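Local coordinates for conserved hypothetical protein (Bacteroides thetaiotaomicron, PDB 2FB0) that is of unknown function but is possibly an oxidoreductase of the antibiotic biosynthesis monooxygenase family, at residues Glu19-Ala24 against Gln82-Met87. Residues are numbered along the deposited sequence; the frame is centred on the assembly and turned at random.
Sequences EKAIEA and QELAEM
The carbonyl oxygen of L84, whose side chain reaches helix 18-32, accepts a hydrogen bond from ND2 of N17, just before that helix begins. The chain has the ferredoxin-like topology of dimeric alpha+beta barrel proteins: the two long helices, 18-32 and 72-84, lie against a four-stranded antiparallel sheet, and here the start of helix 18-32 meets the end of helix 72-84. Between the segments themselves the contact is apolar and small, burying 156 Å². A21 and L84 bring the backbones nearest, with 6.2 Å from CA to CA. L84 reaches across with one methyl branch. With CG anti to its own carbonyl carbon (chi1 -67°), the leucine side chain extends toward helix 18-32 and sets CD1 against the K20-A21 peptide, 3.6 Å from A21 N and 3.8 Å from K20 C. That methyl also meets the root of the K20 side chain, CB to CD1 being 3.9 Å, while the extended remainder of the lysine continues beyond the leucine. A85, where the chain leaves helical geometry before strand 86-93, turns its methyl toward A21; both also touch V13, and A21 reaches F53 of strand 52-59. About one turn further along helix 18-32, A24 packs on I80 and I81. The A21 and A85 CB atoms stand 4.5 Å apart.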
loop_
_atom_site.group_PDB
_atom_site.type_symbol
_atom_site.label_atom_id
_atom_site.label_comp_id
_atom_site.label_asym_id
_atom_site.label_seq_id
_atom_site.Cartn_x
_atom_site.Cartn_y
_atom_site.Cartn_z
ATOM N N GLU A 19 -8.547 8.315 13.496
ATOM C CA GLU A 19 -7.349 8.254 14.319
ATOM C C GLU A 19 -7.277 6.975 15.144
ATOM O O GLU A 19 -6.194 6.400 15.301
ATOM C CB GLU A 19 -7.286 9.476 15.248
ATOM C CG GLU A 19 -5.974 9.627 16.041
ATOM C CD GLU A 19 -5.991 8.960 17.425
ATOM O OE1 GLU A 19 -4.926 8.936 18.083
ATOM O OE2 GLU A 19 -7.055 8.459 17.861
ATOM N N LYS A 20 -8.426 6.552 15.686
ATOM C CA LYS A 20 -8.486 5.360 16.526
ATOM C C LYS A 20 -8.173 4.107 15.716
ATOM O O LYS A 20 -7.475 3.230 16.188
ATOM C CB LYS A 20 -9.877 5.222 17.200
ATOM C CG LYS A 20 -10.178 6.282 18.272
ATOM C CD LYS A 20 -11.673 6.291 18.624
ATOM C CE LYS A 20 -12.068 7.562 19.404
ATOM N NZ LYS A 20 -13.547 7.569 19.652
ATOM N N ALA A 21 -8.727 4.027 14.509
ATOM C CA ALA A 21 -8.481 2.899 13.616
ATOM C C ALA A 21 -6.995 2.818 13.171
ATOM O O ALA A 21 -6.394 1.735 13.174
ATOM C CB ALA A 21 -9.432 2.960 12.414
ATOM N N ILE A 22 -6.416 3.969 12.828
ATOM C CA ILE A 22 -4.992 4.053 12.470
ATOM C C ILE A 22 -4.098 3.640 13.638
ATOM O O ILE A 22 -3.148 2.877 13.451
ATOM C CB ILE A 22 -4.605 5.471 11.911
ATOM C CG1 ILE A 22 -5.301 5.705 10.564
ATOM C CG2 ILE A 22 -3.054 5.628 11.772
ATOM C CD1 ILE A 22 -5.299 7.155 10.087
ATOM N N GLU A 23 -4.401 4.130 14.844
ATOM C CA GLU A 23 -3.621 3.756 16.023
ATOM C C GLU A 23 -3.694 2.254 16.274
ATOM O O GLU A 23 -2.685 1.633 16.607
ATOM C CB GLU A 23 -4.047 4.555 17.272
ATOM C CG GLU A 23 -3.680 3.918 18.631
ATOM C CD GLU A 23 -2.176 3.877 18.956
ATOM O OE1 GLU A 23 -1.346 4.407 18.189
ATOM O OE2 GLU A 23 -1.824 3.302 20.008
ATOM N N ALA A 24 -4.881 1.672 16.106
ATOM C CA ALA A 24 -5.041 0.220 16.293
ATOM C C ALA A 24 -4.205 -0.553 15.261
ATOM O O ALA A 24 -3.587 -1.565 15.591
ATOM C CB ALA A 24 -6.516 -0.196 16.218
ATOM N N GLN A 82 -12.277 -3.561 12.805
ATOM C CA GLN A 82 -13.566 -3.965 12.229
ATOM C C GLN A 82 -14.773 -3.282 12.878
ATOM O O GLN A 82 -15.799 -3.079 12.238
ATOM C CB GLN A 82 -13.731 -5.489 12.293
ATOM C CG GLN A 82 -12.938 -6.195 11.205
ATOM C CD GLN A 82 -13.020 -7.711 11.282
ATOM O OE1 GLN A 82 -13.065 -8.383 10.251
ATOM N NE2 GLN A 82 -13.023 -8.258 12.498
ATOM N N GLU A 83 -14.631 -2.928 14.150
ATOM C CA GLU A 83 -15.671 -2.246 14.894
ATOM C C GLU A 83 -15.710 -0.759 14.535
ATOM O O GLU A 83 -16.766 -0.128 14.571
ATOM C CB GLU A 83 -15.418 -2.450 16.395
ATOM C CG GLU A 83 -16.655 -2.520 17.270
ATOM C CD GLU A 83 -17.720 -3.512 16.818
ATOM O OE1 GLU A 83 -17.400 -4.567 16.223
ATOM O OE2 GLU A 83 -18.907 -3.214 17.060
ATOM N N LEU A 84 -14.552 -0.221 14.159
ATOM C CA LEU A 84 -14.391 1.195 13.793
ATOM C C LEU A 84 -14.540 1.494 12.306
ATOM O O LEU A 84 -14.813 2.632 11.920
ATOM C CB LEU A 84 -13.009 1.686 14.246
ATOM C CG LEU A 84 -12.700 1.785 15.738
ATOM C CD1 LEU A 84 -11.182 1.787 15.968
ATOM C CD2 LEU A 84 -13.361 3.021 16.364
ATOM N N ALA A 85 -14.360 0.485 11.463
ATOM C CA ALA A 85 -14.122 0.733 10.044
ATOM C C ALA A 85 -14.476 -0.478 9.183
ATOM O O ALA A 85 -14.812 -1.542 9.708
ATOM C CB ALA A 85 -12.628 1.145 9.840
ATOM N N GLU A 86 -14.398 -0.320 7.863
ATOM C CA GLU A 86 -14.607 -1.447 6.947
ATOM C C GLU A 86 -13.304 -1.855 6.271
ATOM O O GLU A 86 -12.570 -1.010 5.745
ATOM C CB GLU A 86 -15.680 -1.136 5.896
ATOM C CG GLU A 86 -17.069 -0.767 6.484
ATOM C CD GLU A 86 -17.682 -1.835 7.421
ATOM O OE1 GLU A 86 -17.526 -3.058 7.166
ATOM O OE2 GLU A 86 -18.346 -1.440 8.414
HETATM N N MSE A 87 -13.032 -3.154 6.286
HETATM C CA MSE A 87 -11.766 -3.691 5.808
HETATM C C MSE A 87 -11.985 -4.561 4.587
HETATM O O MSE A 87 -12.959 -5.324 4.535
HETATM C CB MSE A 87 -11.113 -4.540 6.894
HETATM C CG MSE A 87 -10.785 -3.794 8.162
HETATM SE SE MSE A 87 -9.910 -4.933 9.475
HETATM C CE MSE A 87 -9.174 -6.292 8.336
#